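Local coordinates for protein laccase (Botrytis aclada, PDB 3V9E) that oxidises phenolic compounds at bound copper ions and passes the electrons to dioxygen, reducing it to water, as laccases do, at residues Val66-Trp71 against Ile101-Asp106; Phe402-Asn407 against Ala532-Ala537. All blocks are in the same frame, centred on the assembly; numbering follows the deposited sequence.

How the contacts relate
Contact 1 (66-71 with 101-106) closes early in the chain and contact 2 (402-407 with 532-537) opens far later. They lie on opposite sides of the chain's centre, with centres about 35 Å apart and nearest atoms about 25 Å apart, and share no strand or sheet. Each joins the two sheets of its own cupredoxin-type beta sandwich, contact 1 in the first domain and contact 2 in the last: the former sets strand 67-79 against the end of strand 100-103, the latter edge strand 402-406 against the turn that follows helix 529-533. Contact 1 is partly buried and away from the coppers, whereas contact 2 is buried and backs the copper held by H463, C526 and H531.

Contact 1 (Val66-Trp71 against Ile101-Asp106); sequences VTREYW and IADWGD. With NAG (2-acetamido-2-deoxy-beta-D-glucopyranose), chain K.
D106 OD2 is gripped from both faces of its carboxylate: R68 NE reaches it at 2.6 Å, and D103 N comes from the opposite face at 2.8 Å. The D103 N bond is nearly straight (170°) and the R68 NE bond more bent (151°); both donors stand well out of the carboxylate plane. R68 NH2 adds weak, bent bonds to D106 OD2 and to D103 OD2, the latter at 3.2 Å, which completes a salt-bridge network. The other oxygen, D106 OD1, takes V66 N at 2.9 Å, fixing the rotation of the carboxylate. V66 CG2 lies over the centre of the R68 guanidinium, 3.7 Å above its plane, and the two acids meet that group near its edge. R68 gets there by an extended chain from CG to NE, passing I101 O and A102 CB with its CD. In the conformer described, Y70 OH donates to I101 O at 2.9 Å, approaching from above the carbonyl plane (55° out of it); a second Y70 conformer makes this bond less certain. The D106 N to D103 O bond closes a type II turn, with G105 at positive phi, after which the chain enters strand 107-114 beside V66 and R68. Strands 67-71 and 101-103 run nearly antiparallel with axes 8.6 Å apart, facing each other as members of the two sheets of a cupredoxin-like beta sandwich.

Contact 2 (Phe402-Asn407 against Ala532-Ala537); sequences FTWTIN and ASEGMA. With NAG (2-acetamido-2-deoxy-beta-D-glucopyranose), chain I.
W404 and E534 are tied by two bonds, one from the backbone and one from the indole, where edge strand 402-406 of a cupredoxin-like sandwich meets a Schellman motif that ends helix 529-533. W404 N donates to E534 O at 2.9 Å in an almost straight bond (171°), and T403 CA makes a CA-H...O contact with the same oxygen. W404 NE1 uses the anti lone pair of E534 OE1, also at 2.9 Å, with the carboxylate turned 21° from the ring plane. That bond holds the indole in place; E534, its chain extended beyond CG, crosses the indole obliquely and brings OE1 to the ring edge, with CB 3.4 Å from W404 CD1. The indole itself is sandwiched: F402 CE1 lies over one face toward the rim, and SD of the engineered M536 lies 3.8 Å above the opposite face in a Met-aromatic contact. M536 CG stands anti to its own N (chi1 -167°), which carries the extended side chain past W404 CB to the ring. The M536 side chain comes within about 3 Å of the type 1 copper held by H463, C526 and H531 and so stands beside the metal, while W404, packed on the rings of H531 and H463, belongs to the second shell of that site.

Packing slackens toward N407. I406 CD1 comes no nearer to M536 CG than 4.4 Å, although I406 CG1 does approach A537 O. Beyond it, N407 makes no contact with 532-537; its ND2 is covalently bonded to C1 of an N-acetylglucosamine on this partly exposed side. In the tight part, by contrast, F402 O is buried with no polar partner in the model, pressed against E534 CG at 3.4 Å.

Contact 1 (Val66-Trp71 against Ile101-Asp106)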
loop_
_atom_site.group_PDB
_atom_site.type_symbol
_atom_site.label_atom_id
_atom_site.label_comp_id
_atom_site.label_asym_id
_atom_site.label_seq_id
_atom_site.Cartn_x
_atom_site.Cartn_y
_atom_site.Cartn_z
ATOM N N VAL A 66 6.466 -23.379 5.772
ATOM C CA VAL A 66 6.845 -23.595 7.143
ATOM C C VAL A 66 6.335 -22.403 7.897
ATOM O O VAL A 66 5.857 -21.447 7.307
ATOM C CB VAL A 66 8.395 -23.716 7.241
ATOM C CG1 VAL A 66 8.896 -24.889 6.344
ATOM C CG2 VAL A 66 9.094 -22.362 6.911
ATOM N N THR A 67 6.339 -22.527 9.209
ATOM C CA THR A 67 5.937 -21.447 10.046
ATOM C C THR A 67 7.084 -20.526 10.317
ATOM O O THR A 67 8.171 -20.972 10.631
ATOM C CB THR A 67 5.344 -22.029 11.318
ATOM O OG1 THR A 67 4.214 -22.824 10.929
ATOM C CG2 THR A 67 4.958 -20.965 12.240
ATOM N N ARG A 68 6.856 -19.220 10.216
ATOM C CA ARG A 68 7.872 -18.249 10.487
ATOM C C ARG A 68 7.335 -17.307 11.532
ATOM O O ARG A 68 6.218 -16.835 11.379
ATOM C CB ARG A 68 8.202 -17.476 9.253
ATOM C CG ARG A 68 8.909 -18.393 8.188
ATOM C CD ARG A 68 9.633 -17.625 7.148
ATOM N NE ARG A 68 9.889 -18.471 5.986
ATOM C CZ ARG A 68 10.930 -19.273 5.821
ATOM N NH1 ARG A 68 11.875 -19.345 6.740
ATOM N NH2 ARG A 68 11.016 -20.003 4.734
ATOM N N GLU A 69 8.128 -17.056 12.554
ATOM C CA GLU A 69 7.723 -16.261 13.640
ATOM C C GLU A 69 8.537 -14.966 13.721
ATOM O O GLU A 69 9.753 -14.984 13.633
ATOM C CB GLU A 69 7.878 -17.113 14.900
ATOM C CG GLU A 69 7.241 -16.501 16.103
ATOM C CD GLU A 69 7.146 -17.447 17.289
ATOM O OE1 GLU A 69 8.056 -18.246 17.483
ATOM O OE2 GLU A 69 6.188 -17.319 18.071
ATOM N N TYR A 70 7.870 -13.855 13.995
ATOM C CA TYR A 70 8.478 -12.554 14.106
ATOM C C TYR A 70 7.967 -11.841 15.354
ATOM O O TYR A 70 6.870 -12.044 15.765
ATOM C CB TYR A 70 8.143 -11.727 12.851
ATOM C CG TYR A 70 8.365 -12.495 11.500
ATOM C CD1 TYR A 70 7.438 -13.432 11.083
ATOM C CD2 TYR A 70 9.456 -12.277 10.673
ATOM C CE1 TYR A 70 7.546 -14.135 9.902
ATOM C CE2 TYR A 70 9.593 -13.003 9.472
ATOM C CZ TYR A 70 8.634 -13.939 9.092
ATOM O OH TYR A 70 8.729 -14.647 7.887
ATOM N N TRP A 71 8.778 -10.950 15.943
ATOM C CA TRP A 71 8.359 -10.156 17.064
ATOM C C TRP A 71 8.627 -8.736 16.598
ATOM O O TRP A 71 9.753 -8.451 16.207
ATOM C CB TRP A 71 9.173 -10.460 18.342
ATOM C CG TRP A 71 8.770 -11.716 19.041
ATOM C CD1 TRP A 71 7.946 -11.832 20.137
ATOM C CD2 TRP A 71 9.187 -13.020 18.707
ATOM N NE1 TRP A 71 7.815 -13.163 20.496
ATOM C CE2 TRP A 71 8.584 -13.906 19.625
ATOM C CE3 TRP A 71 10.028 -13.542 17.716
ATOM C CZ2 TRP A 71 8.784 -15.265 19.549
ATOM C CZ3 TRP A 71 10.218 -14.863 17.649
ATOM C CH2 TRP A 71 9.612 -15.721 18.557
ATOM N N ILE A 101 10.270 -11.584 5.588
ATOM C CA ILE A 101 10.535 -12.326 4.354
ATOM C C ILE A 101 10.075 -13.760 4.564
ATOM O O ILE A 101 10.382 -14.399 5.574
ATOM C CB ILE A 101 11.985 -12.231 3.955
ATOM C CG1 ILE A 101 12.369 -10.743 3.750
ATOM C CG2 ILE A 101 12.277 -12.985 2.649
ATOM C CD1 ILE A 101 13.864 -10.473 3.571
ATOM N N ALA A 102 9.356 -14.265 3.600
ATOM C CA ALA A 102 8.824 -15.596 3.677
ATOM C C ALA A 102 8.701 -16.154 2.296
ATOM O O ALA A 102 9.006 -15.470 1.298
ATOM C CB ALA A 102 7.472 -15.552 4.398
ATOM N N ASP A 103 8.317 -17.419 2.200
ATOM C CA ASP A 103 8.035 -18.065 0.958
ATOM C C ASP A 103 6.556 -18.307 0.843
ATOM O O ASP A 103 5.833 -18.454 1.843
ATOM C CB ASP A 103 8.634 -19.479 0.910
ATOM C CG ASP A 103 10.139 -19.492 0.933
ATOM O OD1 ASP A 103 10.810 -18.734 0.214
ATOM O OD2 ASP A 103 10.644 -20.362 1.614
ATOM N N TRP A 104 6.155 -18.298 -0.405
ATOM C CA TRP A 104 4.812 -18.610 -0.838
ATOM C C TRP A 104 4.364 -19.865 -0.092
ATOM O O TRP A 104 5.032 -20.872 -0.139
ATOM C CB TRP A 104 4.839 -18.848 -2.331
ATOM C CG TRP A 104 3.570 -19.150 -2.950
ATOM C CD1 TRP A 104 2.293 -18.898 -2.480
ATOM C CD2 TRP A 104 3.433 -19.693 -4.226
ATOM N NE1 TRP A 104 1.364 -19.323 -3.399
ATOM C CE2 TRP A 104 2.053 -19.840 -4.479
ATOM C CE3 TRP A 104 4.364 -20.151 -5.177
ATOM C CZ2 TRP A 104 1.586 -20.385 -5.636
ATOM C CZ3 TRP A 104 3.887 -20.727 -6.337
ATOM C CH2 TRP A 104 2.519 -20.799 -6.586
ATOM N N GLY A 105 3.257 -19.744 0.645
ATOM C CA GLY A 105 2.707 -20.846 1.365
ATOM C C GLY A 105 3.032 -20.880 2.867
ATOM O O GLY A 105 2.430 -21.680 3.608
ATOM N N ASP A 106 4.045 -20.120 3.321
ATOM C CA ASP A 106 4.454 -20.146 4.700
ATOM C C ASP A 106 3.335 -19.616 5.574
ATOM O O ASP A 106 2.504 -18.855 5.116
ATOM C CB ASP A 106 5.716 -19.267 4.940
ATOM C CG ASP A 106 7.008 -19.891 4.416
ATOM O OD1 ASP A 106 7.024 -21.080 4.070
ATOM O OD2 ASP A 106 8.014 -19.141 4.379
HETATM C C1 NAG K . 11.868 -5.865 17.734
HETATM C C2 NAG K . 12.587 -7.194 17.776
HETATM C C3 NAG K . 11.981 -8.021 18.866
HETATM C C4 NAG K . 12.130 -7.227 20.168
HETATM C C5 NAG K . 11.465 -5.892 20.036
HETATM C C6 NAG K . 11.573 -5.087 21.335
HETATM C C7 NAG K . 13.249 -7.756 15.484
HETATM C C8 NAG K . 12.765 -8.383 14.219
HETATM N N2 NAG K . 12.337 -7.816 16.475
HETATM O O3 NAG K . 12.719 -9.190 18.874
HETATM O O4 NAG K . 11.585 -8.038 21.194
HETATM O O5 NAG K . 12.041 -5.136 18.955
HETATM O O6 NAG K . 12.930 -4.867 21.690
HETATM O O7 NAG K . 14.377 -7.257 15.588
#

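Contact 2 (Phe402-Asn407 against Ala532-Ala537)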
loop_
_atom_site.group_PDB
_atom_site.type_symbol
_atom_site.label_atom_id
_atom_site.label_comp_id
_atom_site.label_asym_id
_atom_site.label_seq_id
_atom_site.Cartn_x
_atom_site.Cartn_y
_atom_site.Cartn_z
ATOM N N PHE A 402 -12.681 19.276 6.502
ATOM C CA PHE A 402 -12.895 18.783 5.189
ATOM C C PHE A 402 -13.064 17.289 5.253
ATOM O O PHE A 402 -12.214 16.587 5.817
ATOM C CB PHE A 402 -11.648 19.080 4.361
ATOM C CG PHE A 402 -11.829 18.889 2.897
ATOM C CD1 PHE A 402 -11.633 17.627 2.301
ATOM C CD2 PHE A 402 -12.242 19.941 2.109
ATOM C CE1 PHE A 402 -11.836 17.450 0.947
ATOM C CE2 PHE A 402 -12.459 19.756 0.735
ATOM C CZ PHE A 402 -12.245 18.502 0.167
ATOM N N THR A 403 -14.143 16.799 4.649
ATOM C CA THR A 403 -14.428 15.359 4.599
ATOM C C THR A 403 -14.695 14.943 3.166
ATOM O O THR A 403 -15.181 15.722 2.348
ATOM C CB THR A 403 -15.613 14.896 5.460
ATOM O OG1 THR A 403 -16.841 15.488 5.003
ATOM C CG2 THR A 403 -15.401 15.236 6.941
ATOM N N TRP A 404 -14.391 13.681 2.884
ATOM C CA TRP A 404 -14.769 13.085 1.633
ATOM C C TRP A 404 -15.936 12.212 1.932
ATOM O O TRP A 404 -16.004 11.553 2.988
ATOM C CB TRP A 404 -13.652 12.210 1.008
ATOM C CG TRP A 404 -12.392 12.951 0.826
ATOM C CD1 TRP A 404 -11.466 13.094 1.741
ATOM C CD2 TRP A 404 -11.946 13.641 -0.322
ATOM N NE1 TRP A 404 -10.491 13.906 1.327
ATOM C CE2 TRP A 404 -10.730 14.246 0.024
ATOM C CE3 TRP A 404 -12.463 13.857 -1.594
ATOM C CZ2 TRP A 404 -10.011 14.999 -0.848
ATOM C CZ3 TRP A 404 -11.752 14.622 -2.448
ATOM C CH2 TRP A 404 -10.526 15.177 -2.091
ATOM N N THR A 405 -16.870 12.179 0.989
ATOM C CA THR A 405 -18.012 11.358 1.122
ATOM C C THR A 405 -18.114 10.337 0.028
ATOM O O THR A 405 -17.684 10.585 -1.080
ATOM C CB THR A 405 -19.326 12.189 1.101
ATOM O OG1 THR A 405 -19.392 12.863 -0.148
ATOM C CG2 THR A 405 -19.327 13.162 2.282
ATOM N N ILE A 406 -18.690 9.197 0.413
ATOM C CA ILE A 406 -19.051 8.086 -0.450
ATOM C C ILE A 406 -20.574 7.924 -0.373
ATOM O O ILE A 406 -21.137 7.561 0.694
ATOM C CB ILE A 406 -18.426 6.777 0.028
ATOM C CG1 ILE A 406 -16.866 6.970 0.125
ATOM C CG2 ILE A 406 -18.777 5.700 -0.979
ATOM C CD1 ILE A 406 -16.078 7.335 -1.112
ATOM N N ASN A 407 -21.247 8.245 -1.480
ATOM C CA ASN A 407 -22.702 8.347 -1.484
ATOM C C ASN A 407 -23.195 9.136 -0.299
ATOM O O ASN A 407 -24.024 8.684 0.476
ATOM C CB ASN A 407 -23.324 6.945 -1.592
ATOM C CG ASN A 407 -23.542 6.568 -2.995
ATOM O OD1 ASN A 407 -22.671 6.768 -3.841
ATOM N ND2 ASN A 407 -24.731 6.014 -3.303
ATOM N N ALA A 532 -7.902 9.297 3.481
ATOM C CA ALA A 532 -8.411 8.219 4.319
ATOM C C ALA A 532 -8.873 8.715 5.682
ATOM O O ALA A 532 -9.916 8.360 6.202
ATOM C CB ALA A 532 -7.313 7.147 4.477
ATOM N N SER A 533 -8.047 9.568 6.267
ATOM C CA SER A 533 -8.381 10.132 7.572
ATOM C C SER A 533 -9.630 11.027 7.489
ATOM O O SER A 533 -10.409 11.182 8.511
ATOM C CB SER A 533 -7.170 10.936 8.065
ATOM O OG SER A 533 -6.236 10.047 8.690
ATOM N N GLU A 534 -9.816 11.659 6.332
ATOM C CA GLU A 534 -10.936 12.526 6.002
ATOM C C GLU A 534 -12.142 11.712 5.540
ATOM O O GLU A 534 -13.069 12.285 4.993
ATOM C CB GLU A 534 -10.532 13.550 4.981
ATOM C CG GLU A 534 -9.541 14.520 5.603
ATOM C CD GLU A 534 -8.713 15.271 4.683
ATOM O OE1 GLU A 534 -8.894 15.134 3.453
ATOM O OE2 GLU A 534 -7.830 16.036 5.196
ATOM N N GLY A 535 -12.101 10.389 5.687
ATOM C CA GLY A 535 -13.214 9.534 5.404
ATOM C C GLY A 535 -13.462 8.994 4.008
ATOM O O GLY A 535 -14.571 8.420 3.748
ATOM N N MET A 536 -12.461 9.102 3.117
ATOM C CA MET A 536 -12.621 8.636 1.769
ATOM C C MET A 536 -12.514 7.105 1.753
ATOM O O MET A 536 -11.503 6.537 1.377
ATOM C CB MET A 536 -11.625 9.278 0.811
ATOM C CG MET A 536 -12.061 8.999 -0.593
ATOM S SD MET A 536 -11.108 9.999 -1.734
ATOM C CE MET A 536 -11.410 9.075 -3.237
ATOM N N ALA A 537 -13.554 6.465 2.234
ATOM C CA ALA A 537 -13.523 5.057 2.389
ATOM C C ALA A 537 -14.901 4.488 2.495
ATOM O O ALA A 537 -15.877 5.201 2.943
ATOM C CB ALA A 537 -12.728 4.718 3.655
HETATM C C1 NAG I . -24.942 5.710 -4.707
HETATM C C2 NAG I . -25.762 4.415 -4.877
HETATM C C3 NAG I . -26.167 4.179 -6.326
HETATM C C4 NAG I . -26.897 5.382 -6.892
HETATM C C5 NAG I . -25.969 6.599 -6.685
HETATM C C6 NAG I . -26.641 7.826 -7.299
HETATM C C7 NAG I . -25.345 2.543 -3.278
HETATM C C8 NAG I . -24.442 1.376 -2.982
HETATM N N2 NAG I . -25.069 3.234 -4.377
HETATM O O3 NAG I . -26.919 2.979 -6.321
HETATM O O4 NAG I . -27.067 5.318 -8.290
HETATM O O5 NAG I . -25.709 6.763 -5.273
HETATM O O6 NAG I . -27.766 8.064 -6.480
HETATM O O7 NAG I . -26.168 2.848 -2.432
#